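Local structure of protein virB8 (Agrobacterium tumefaciens, 2CC3) at residues A[32-37]-A[47-52]; A[109-114]-A[131-136]. The protein is an inner-membrane component of the type IV secretion system, here as its periplasmic domain, and is thought to help direct T-DNA transfer to plant cells. All blocks are in the same frame, centred on the assembly; numbering follows the deposited sequence.

Contact 1 (A[32-37]-A[47-52]); sequences YAYDLV and QNYQQF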
ATOM      1  N   TYR A  32       4.975  -5.880  -7.143  1.00 16.37           N
ATOM      2  CA  TYR A  32       3.967  -4.928  -6.753  1.00 16.77           C
ATOM      3  C   TYR A  32       4.595  -3.545  -6.474  1.00 13.12           C
ATOM      4  O   TYR A  32       4.152  -2.543  -7.009  1.00 13.75           O
ATOM      5  CB  TYR A  32       3.164  -5.442  -5.543  1.00 19.80           C
ATOM      6  CG  TYR A  32       2.345  -4.345  -4.883  1.00 23.32           C
ATOM      7  CD1 TYR A  32       1.332  -3.690  -5.582  1.00 21.02           C
ATOM      8  CD2 TYR A  32       2.616  -3.927  -3.568  1.00 27.01           C
ATOM      9  CE1 TYR A  32       0.625  -2.675  -5.006  1.00 22.00           C
ATOM     10  CE2 TYR A  32       1.876  -2.903  -2.969  1.00 23.03           C
ATOM     11  CZ  TYR A  32       0.896  -2.281  -3.699  1.00 23.39           C
ATOM     12  OH  TYR A  32       0.150  -1.270  -3.128  1.00 24.45           O
ATOM     13  N   ALA A  33       5.628  -3.485  -5.645  1.00 14.00           N
ATOM     14  CA  ALA A  33       6.221  -2.180  -5.321  1.00 11.24           C
ATOM     15  C   ALA A  33       6.869  -1.515  -6.559  1.00  8.27           C
ATOM     16  O   ALA A  33       6.642  -0.343  -6.819  1.00  9.56           O
ATOM     17  CB  ALA A  33       7.178  -2.302  -4.162  1.00  9.42           C
ATOM     18  N   TYR A  34       7.606  -2.295  -7.338  1.00 10.60           N
ATOM     19  CA  TYR A  34       8.277  -1.832  -8.566  1.00 12.17           C
ATOM     20  C   TYR A  34       7.328  -1.168  -9.567  1.00 12.22           C
ATOM     21  O   TYR A  34       7.668  -0.149 -10.168  1.00 13.62           O
ATOM     22  CB  TYR A  34       9.028  -3.013  -9.212  1.00 14.02           C
ATOM     23  CG  TYR A  34       9.693  -2.700 -10.538  1.00 13.23           C
ATOM     24  CD1 TYR A  34      11.032  -2.310 -10.586  1.00 14.59           C
ATOM     25  CD2 TYR A  34       8.991  -2.787 -11.734  1.00 12.08           C
ATOM     26  CE1 TYR A  34      11.662  -2.024 -11.774  1.00 14.68           C
ATOM     27  CE2 TYR A  34       9.605  -2.488 -12.933  1.00 14.15           C
ATOM     28  CZ  TYR A  34      10.950  -2.114 -12.946  1.00 16.22           C
ATOM     29  OH  TYR A  34      11.597  -1.832 -14.127  1.00 18.44           O
ATOM     30  N   ASP A  35       6.140  -1.741  -9.757  1.00 13.89           N
ATOM     31  CA  ASP A  35       5.175  -1.167 -10.692  1.00 11.70           C
ATOM     32  C   ASP A  35       4.534   0.143 -10.203  1.00 10.19           C
ATOM     33  O   ASP A  35       4.379   1.095 -10.980  1.00  8.48           O
ATOM     34  CB  ASP A  35       4.074  -2.175 -11.050  1.00 15.95           C
ATOM     35  CG  ASP A  35       4.616  -3.466 -11.630  1.00 20.50           C
ATOM     36  OD1 ASP A  35       5.531  -3.426 -12.494  1.00 20.40           O
ATOM     37  OD2 ASP A  35       4.107  -4.536 -11.217  1.00 21.02           O
ATOM     38  N   LEU A  36       4.101   0.173  -8.938  1.00 10.34           N
ATOM     39  CA  LEU A  36       3.610   1.416  -8.337  1.00  9.61           C
ATOM     40  C   LEU A  36       4.701   2.514  -8.322  1.00  6.96           C
ATOM     41  O   LEU A  36       4.452   3.618  -8.728  1.00  5.28           O
ATOM     42  CB  LEU A  36       3.024   1.180  -6.922  1.00 16.45           C
ATOM     43  CG  LEU A  36       1.525   0.891  -6.650  1.00 15.42           C
ATOM     44  CD1 LEU A  36       1.145   1.278  -5.223  1.00 14.49           C
ATOM     45  CD2 LEU A  36       0.580   1.607  -7.623  1.00 18.83           C
ATOM     46  N   VAL A  37       5.913   2.191  -7.875  1.00  8.68           N
ATOM     47  CA  VAL A  37       7.003   3.165  -7.884  1.00  9.75           C
ATOM     48  C   VAL A  37       7.229   3.718  -9.295  1.00  9.90           C
ATOM     49  O   VAL A  37       7.280   4.928  -9.473  1.00 11.84           O
ATOM     50  CB  VAL A  37       8.342   2.587  -7.321  1.00  7.42           C
ATOM     51  CG1 VAL A  37       9.479   3.534  -7.637  1.00  2.00           C
ATOM     52  CG2 VAL A  37       8.231   2.369  -5.796  1.00  8.51           C
ATOM     53  N   GLN A  47      13.738   5.822 -14.531  1.00 12.68           N
ATOM     54  CA  GLN A  47      14.905   5.137 -15.054  1.00 13.65           C
ATOM     55  C   GLN A  47      15.989   4.957 -14.006  1.00 11.22           C
ATOM     56  O   GLN A  47      16.583   3.891 -13.929  1.00 15.58           O
ATOM     57  CB  GLN A  47      15.425   5.855 -16.294  1.00 19.00           C
ATOM     58  CG  GLN A  47      14.493   5.665 -17.465  1.00 19.45           C
ATOM     59  CD  GLN A  47      14.579   6.792 -18.454  1.00 22.69           C
ATOM     60  OE1 GLN A  47      14.887   7.931 -18.102  1.00 21.50           O
ATOM     61  NE2 GLN A  47      14.281   6.488 -19.710  1.00 25.22           N
ATOM     62  N   ASN A  48      16.239   5.985 -13.198  1.00 11.89           N
ATOM     63  CA  ASN A  48      17.133   5.849 -12.039  1.00 12.18           C
ATOM     64  C   ASN A  48      16.693   4.702 -11.125  1.00 11.21           C
ATOM     65  O   ASN A  48      17.492   3.853 -10.738  1.00 11.31           O
ATOM     66  CB  ASN A  48      17.193   7.168 -11.273  1.00 17.36           C
ATOM     67  CG  ASN A  48      18.144   7.129 -10.067  1.00 20.65           C
ATOM     68  OD1 ASN A  48      17.725   7.362  -8.923  1.00 20.09           O
ATOM     69  ND2 ASN A  48      19.417   6.853 -10.320  1.00 23.50           N
ATOM     70  N   TYR A  49      15.408   4.651 -10.804  1.00 11.52           N
ATOM     71  CA  TYR A  49      14.919   3.605  -9.912  1.00  8.78           C
ATOM     72  C   TYR A  49      15.059   2.212 -10.525  1.00  8.56           C
ATOM     73  O   TYR A  49      15.526   1.263  -9.857  1.00  7.55           O
ATOM     74  CB  TYR A  49      13.452   3.865  -9.520  1.00 12.85           C
ATOM     75  CG  TYR A  49      12.761   2.661  -8.878  1.00 10.13           C
ATOM     76  CD1 TYR A  49      13.121   2.232  -7.584  1.00  5.60           C
ATOM     77  CD2 TYR A  49      11.744   1.963  -9.564  1.00 11.21           C
ATOM     78  CE1 TYR A  49      12.506   1.128  -6.980  1.00  9.28           C
ATOM     79  CE2 TYR A  49      11.104   0.850  -8.971  1.00  8.77           C
ATOM     80  CZ  TYR A  49      11.496   0.447  -7.678  1.00 10.85           C
ATOM     81  OH  TYR A  49      10.893  -0.627  -7.080  1.00 11.86           O
ATOM     82  N   GLN A  50      14.645   2.093 -11.794  1.00  6.60           N
ATOM     83  CA  GLN A  50      14.661   0.816 -12.497  1.00  8.53           C
ATOM     84  C   GLN A  50      16.054   0.239 -12.717  1.00 11.58           C
ATOM     85  O   GLN A  50      16.242  -0.983 -12.598  1.00 11.64           O
ATOM     86  CB  GLN A  50      13.885   0.917 -13.816  1.00 11.96           C
ATOM     87  CG  GLN A  50      12.376   1.056 -13.598  1.00 14.34           C
ATOM     88  CD  GLN A  50      11.545   1.064 -14.876  1.00 14.05           C
ATOM     89  OE1 GLN A  50      12.029   1.401 -15.947  1.00 15.51           O
ATOM     90  NE2 GLN A  50      10.260   0.720 -14.745  1.00 16.20           N
ATOM     91  N   GLN A  51      17.025   1.109 -13.008  1.00 15.95           N
ATOM     92  CA  GLN A  51      18.408   0.695 -13.224  1.00 17.21           C
ATOM     93  C   GLN A  51      19.061   0.230 -11.922  1.00 17.07           C
ATOM     94  O   GLN A  51      19.923  -0.647 -11.925  1.00 14.45           O
ATOM     95  CB  GLN A  51      19.215   1.835 -13.857  1.00 24.82           C
ATOM     96  CG  GLN A  51      20.249   1.365 -14.888  1.00 29.80           C
ATOM     97  CD  GLN A  51      21.467   0.720 -14.245  1.00 32.41           C
ATOM     98  OE1 GLN A  51      21.902   1.128 -13.156  1.00 34.06           O
ATOM     99  NE2 GLN A  51      22.021  -0.292 -14.910  1.00 29.50           N
ATOM    100  N   PHE A  52      18.642   0.830 -10.815  1.00 16.88           N
ATOM    101  CA  PHE A  52      19.097   0.407  -9.506  1.00 19.12           C
ATOM    102  C   PHE A  52      18.462  -0.935  -9.089  1.00 18.39           C
ATOM    103  O   PHE A  52      19.158  -1.896  -8.738  1.00 18.12           O
ATOM    104  CB  PHE A  52      18.837   1.488  -8.445  1.00 20.05           C
ATOM    105  CG  PHE A  52      18.955   0.967  -7.056  1.00 22.39           C
ATOM    106  CD1 PHE A  52      20.194   0.569  -6.564  1.00 21.64           C
ATOM    107  CD2 PHE A  52      17.823   0.778  -6.267  1.00 23.66           C
ATOM    108  CE1 PHE A  52      20.309   0.034  -5.313  1.00 22.70           C
ATOM    109  CE2 PHE A  52      17.939   0.238  -4.989  1.00 23.58           C
ATOM    110  CZ  PHE A  52      19.177  -0.126  -4.516  1.00 21.74           C
TER
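Two consecutive helices of the NTF2-like VirB8 periplasmic domain fold back on each other as an antiparallel helical hairpin, and Tyr34 and Val37 on the first meet Tyr49 and Gln50 on the second. The segment axes run at 159° and come no closer than 10.9 Å, a spacing wide enough for large side chains to fill the interface. Tyr49 points into it. With CG anti to the backbone N (chi1 166°), its ring receives Val37 CG1 over one face, a CH-pi contact in which the methyl carbon stands 3.4 Å from the ring centroid and almost on the normal. A beta-branched valine suits this place because it presents a rigid, compact methyl to the flat ring. Beyond the ring, Tyr49 OH lies 3.2 Å from Tyr34 CA, which sits at the ring edge and in its plane. The two tyrosine rings meet obliquely, planes 36° apart, with Tyr34 CD1 3.5 Å from Tyr49 CE2. Tyr34 also crosses Gln50 at about a right angle, while the plane of its ring and that of the Gln50 amide are nearly parallel. Tyr34 OH and Gln50 NE2 are 2.9 Å apart, but the angle is too poor for a hydrogen bond. Tyrosine and glutamine suit this partly exposed edge, since the Tyr34 ring and Gln50 CG pack together while the hydroxyl bonds to Asn54 ND2 and the amide nitrogen to Ser38 OG. Helix 6-23 borders the hairpin, its Leu21 touching Val37 and its Arg22 touching Tyr49, and Phe53 adds another ring next to Tyr49.

Contact 2 (A[109-114]-A[131-136]); sequences TVRYEK and VVTSYQ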
ATOM      1  N   THR A 109      14.652  13.556  -0.416  1.00  7.31           N
ATOM      2  CA  THR A 109      14.205  14.833  -0.981  1.00  8.64           C
ATOM      3  C   THR A 109      13.345  14.560  -2.217  1.00  8.65           C
ATOM      4  O   THR A 109      13.817  13.956  -3.181  1.00  5.80           O
ATOM      5  CB  THR A 109      15.401  15.820  -1.268  1.00  5.61           C
ATOM      6  OG1 THR A 109      16.169  15.978  -0.069  1.00  8.33           O
ATOM      7  CG2 THR A 109      14.885  17.189  -1.682  1.00  2.00           C
ATOM      8  N   VAL A 110      12.081  14.997  -2.174  1.00 11.72           N
ATOM      9  CA  VAL A 110      11.097  14.601  -3.205  1.00 12.76           C
ATOM     10  C   VAL A 110      10.425  15.815  -3.826  1.00 12.04           C
ATOM     11  O   VAL A 110       9.699  16.537  -3.150  1.00 11.87           O
ATOM     12  CB  VAL A 110      10.009  13.620  -2.669  1.00 12.60           C
ATOM     13  CG1 VAL A 110       9.077  13.147  -3.807  1.00 12.62           C
ATOM     14  CG2 VAL A 110      10.653  12.398  -1.980  1.00 12.74           C
ATOM     15  N   ARG A 111      10.698  16.040  -5.112  1.00 10.71           N
ATOM     16  CA  ARG A 111       9.981  17.032  -5.911  1.00  9.97           C
ATOM     17  C   ARG A 111       8.881  16.316  -6.700  1.00  7.09           C
ATOM     18  O   ARG A 111       9.089  15.231  -7.263  1.00  4.06           O
ATOM     19  CB  ARG A 111      10.950  17.788  -6.873  1.00 10.03           C
ATOM     20  CG  ARG A 111      10.339  19.033  -7.532  1.00 14.60           C
ATOM     21  CD  ARG A 111      11.180  19.625  -8.670  1.00 18.98           C
ATOM     22  NE  ARG A 111      12.369  20.281  -8.151  1.00 20.61           N
ATOM     23  CZ  ARG A 111      12.392  21.509  -7.640  1.00 25.24           C
ATOM     24  NH1 ARG A 111      11.283  22.248  -7.575  1.00 24.58           N
ATOM     25  NH2 ARG A 111      13.533  21.997  -7.167  1.00 25.00           N
ATOM     26  N   TYR A 112       7.715  16.931  -6.760  1.00  6.61           N
ATOM     27  CA  TYR A 112       6.579  16.282  -7.397  1.00  9.24           C
ATOM     28  C   TYR A 112       5.812  17.347  -8.150  1.00  8.59           C
ATOM     29  O   TYR A 112       5.905  18.519  -7.803  1.00  7.62           O
ATOM     30  CB  TYR A 112       5.677  15.594  -6.327  1.00  8.96           C
ATOM     31  CG  TYR A 112       5.023  16.567  -5.346  1.00  9.88           C
ATOM     32  CD1 TYR A 112       3.743  17.058  -5.585  1.00  9.63           C
ATOM     33  CD2 TYR A 112       5.687  16.995  -4.183  1.00 10.47           C
ATOM     34  CE1 TYR A 112       3.157  17.947  -4.726  1.00  8.79           C
ATOM     35  CE2 TYR A 112       5.073  17.883  -3.282  1.00  7.76           C
ATOM     36  CZ  TYR A 112       3.816  18.351  -3.578  1.00  9.35           C
ATOM     37  OH  TYR A 112       3.166  19.251  -2.751  1.00 13.26           O
ATOM     38  N   GLU A 113       5.058  16.925  -9.168  1.00 11.51           N
ATOM     39  CA  GLU A 113       4.064  17.752  -9.835  1.00 12.48           C
ATOM     40  C   GLU A 113       2.684  17.080  -9.706  1.00 12.47           C
ATOM     41  O   GLU A 113       2.573  15.920  -9.357  1.00  8.65           O
ATOM     42  CB  GLU A 113       4.421  17.918 -11.319  1.00 18.09           C
ATOM     43  CG  GLU A 113       4.129  16.664 -12.179  1.00 21.43           C
ATOM     44  CD  GLU A 113       4.913  16.590 -13.504  1.00 24.87           C
ATOM     45  OE1 GLU A 113       4.656  15.648 -14.279  1.00 29.19           O
ATOM     46  OE2 GLU A 113       5.783  17.453 -13.780  1.00 30.78           O
ATOM     47  N   LYS A 114       1.638  17.830  -9.983  1.00 13.92           N
ATOM     48  CA  LYS A 114       0.303  17.278 -10.210  1.00 17.03           C
ATOM     49  C   LYS A 114      -0.029  17.204 -11.692  1.00 17.57           C
ATOM     50  O   LYS A 114       0.083  18.202 -12.399  1.00 17.95           O
ATOM     51  CB  LYS A 114      -0.714  18.173  -9.530  1.00 14.51           C
ATOM     52  CG  LYS A 114      -1.126  17.602  -8.230  1.00 18.99           C
ATOM     53  CD  LYS A 114      -1.305  18.651  -7.150  1.00 19.91           C
ATOM     54  CE  LYS A 114      -1.726  17.939  -5.863  1.00 25.97           C
ATOM     55  NZ  LYS A 114      -3.111  17.319  -5.963  1.00 23.28           N
ATOM     56  N   VAL A 131       3.056  12.891  -9.505  1.00  9.54           N
ATOM     57  CA  VAL A 131       4.175  12.242 -10.182  1.00  6.97           C
ATOM     58  C   VAL A 131       5.427  12.813  -9.576  1.00  3.76           C
ATOM     59  O   VAL A 131       5.506  14.016  -9.371  1.00  4.19           O
ATOM     60  CB  VAL A 131       4.156  12.542 -11.688  1.00  4.62           C
ATOM     61  CG1 VAL A 131       5.175  11.674 -12.458  1.00  2.00           C
ATOM     62  CG2 VAL A 131       2.754  12.355 -12.207  1.00  2.02           C
ATOM     63  N   VAL A 132       6.389  11.944  -9.276  1.00  6.94           N
ATOM     64  CA  VAL A 132       7.709  12.381  -8.783  1.00  6.20           C
ATOM     65  C   VAL A 132       8.693  12.691  -9.912  1.00  4.30           C
ATOM     66  O   VAL A 132       9.113  11.800 -10.650  1.00  4.21           O
ATOM     67  CB  VAL A 132       8.341  11.357  -7.817  1.00  2.00           C
ATOM     68  CG1 VAL A 132       9.695  11.891  -7.253  1.00  2.00           C
ATOM     69  CG2 VAL A 132       7.336  11.023  -6.694  1.00  2.00           C
ATOM     70  N   THR A 133       9.083  13.961  -9.973  1.00 10.22           N
ATOM     71  CA  THR A 133       9.946  14.541 -11.027  1.00 13.04           C
ATOM     72  C   THR A 133      11.444  14.650 -10.673  1.00 14.52           C
ATOM     73  O   THR A 133      12.314  14.713 -11.577  1.00 15.44           O
ATOM     74  CB  THR A 133       9.446  15.948 -11.399  1.00 12.84           C
ATOM     75  OG1 THR A 133       9.342  16.763 -10.217  1.00 13.28           O
ATOM     76  CG2 THR A 133       8.106  15.840 -12.053  1.00 10.72           C
ATOM     77  N   SER A 134      11.733  14.693  -9.368  1.00 12.43           N
ATOM     78  CA  SER A 134      13.072  14.489  -8.837  1.00  9.11           C
ATOM     79  C   SER A 134      13.071  13.751  -7.482  1.00  9.91           C
ATOM     80  O   SER A 134      12.175  13.939  -6.643  1.00  8.02           O
ATOM     81  CB  SER A 134      13.832  15.815  -8.746  1.00  9.53           C
ATOM     82  OG  SER A 134      15.117  15.582  -8.202  1.00  7.94           O
ATOM     83  N   TYR A 135      14.076  12.903  -7.292  1.00  8.42           N
ATOM     84  CA  TYR A 135      14.192  12.066  -6.110  1.00  7.28           C
ATOM     85  C   TYR A 135      15.630  11.700  -5.792  1.00  7.60           C
ATOM     86  O   TYR A 135      16.291  11.038  -6.581  1.00  8.45           O
ATOM     87  CB  TYR A 135      13.482  10.750  -6.307  1.00  4.86           C
ATOM     88  CG  TYR A 135      13.448   9.901  -5.045  1.00  6.32           C
ATOM     89  CD1 TYR A 135      12.443  10.097  -4.091  1.00  2.99           C
ATOM     90  CD2 TYR A 135      14.410   8.894  -4.811  1.00  2.00           C
ATOM     91  CE1 TYR A 135      12.376   9.299  -2.944  1.00  3.18           C
ATOM     92  CE2 TYR A 135      14.357   8.128  -3.681  1.00  2.00           C
ATOM     93  CZ  TYR A 135      13.315   8.319  -2.749  1.00  5.50           C
ATOM     94  OH  TYR A 135      13.218   7.560  -1.582  1.00  6.26           O
ATOM     95  N   GLN A 136      16.066  12.072  -4.593  1.00  8.30           N
ATOM     96  CA  GLN A 136      17.373  11.713  -4.073  1.00  8.25           C
ATOM     97  C   GLN A 136      17.228  11.345  -2.604  1.00  6.67           C
ATOM     98  O   GLN A 136      16.391  11.885  -1.883  1.00  9.37           O
ATOM     99  CB  GLN A 136      18.337  12.910  -4.188  1.00 11.67           C
ATOM    100  CG  GLN A 136      18.640  13.384  -5.620  1.00 16.37           C
ATOM    101  CD  GLN A 136      17.575  14.332  -6.209  1.00 22.28           C
ATOM    102  OE1 GLN A 136      16.986  15.162  -5.494  1.00 17.62           O
ATOM    103  NE2 GLN A 136      17.312  14.191  -7.529  1.00 22.73           N
TER
HETATM  104  O   HOH W   1      14.495  15.823  -5.350  1.00  3.76           O
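Val110 meets Val132 and Tyr135 on one side of an antiparallel strand pair, interrupted by a classic beta bulge, in the curved sheet of this NTF2-like domain. The valine splits its methyls between two partners: CG1 lies 3.7 Å from Val132 CG1, the two side chains crossing at about a right angle, while CG2 lies 3.6 Å from Tyr135 CD1, approaching that ring obliquely. Branched and aromatic residues suit this face, because helix 6-23 packs on it: Leu15 touches Val110, and Tyr18 meets the Tyr135 ring edge-to-face. Tyr135 OH bonds to Glu23, giving its polar end a partner.

On the other face Glu113 lies side by side with Val131, both pointing the same way, and crosses Thr133 at about a right angle, its OE2 3.3 Å from Thr133 CG2. At the bulge, Thr133 and Ser134 both face Arg111; the register shifts by one residue between Arg111 and Tyr112, and strand 130-139 turns a corner at Thr133. Arg111 O accepts from Thr133 N at 3.0 Å and, more weakly, from Ser134 N. Threonine suits the bulge because its OG1 (chi1 54°) adds a third, weak bond to Arg111 O while its methyl packs on Glu113.

Toward the other end, Gln136 bends at chi2 and its amide turns back to Ser134: NE2 donates to Ser134 OG at 2.7 Å, and a water donates to Gln136 OE1 and Thr109 O while accepting from Ser134 OG.

Overall arrangement
Contact 1 closes before contact 2 opens along the chain: helices 30-39 and 43-53 precede the antiparallel sheet, whose third and fourth strands, 102-114 and 130-139, form contact 2. The centres of the two contacts lie about 14 Å apart and their nearest atoms about 5 Å, without touching. Helix 6-23 links them, meeting Val37 and Tyr49 of the hairpin and Val110, Tyr112 and Tyr135 of the sheet. A second link is backbone: Val132 bonds to Phe40 and Ala42, in the connection between the two hairpin helices. Helix-to-helix and strand-to-strand packing thus belong to one compact alpha-beta periplasmic domain, which occurs as a homodimer.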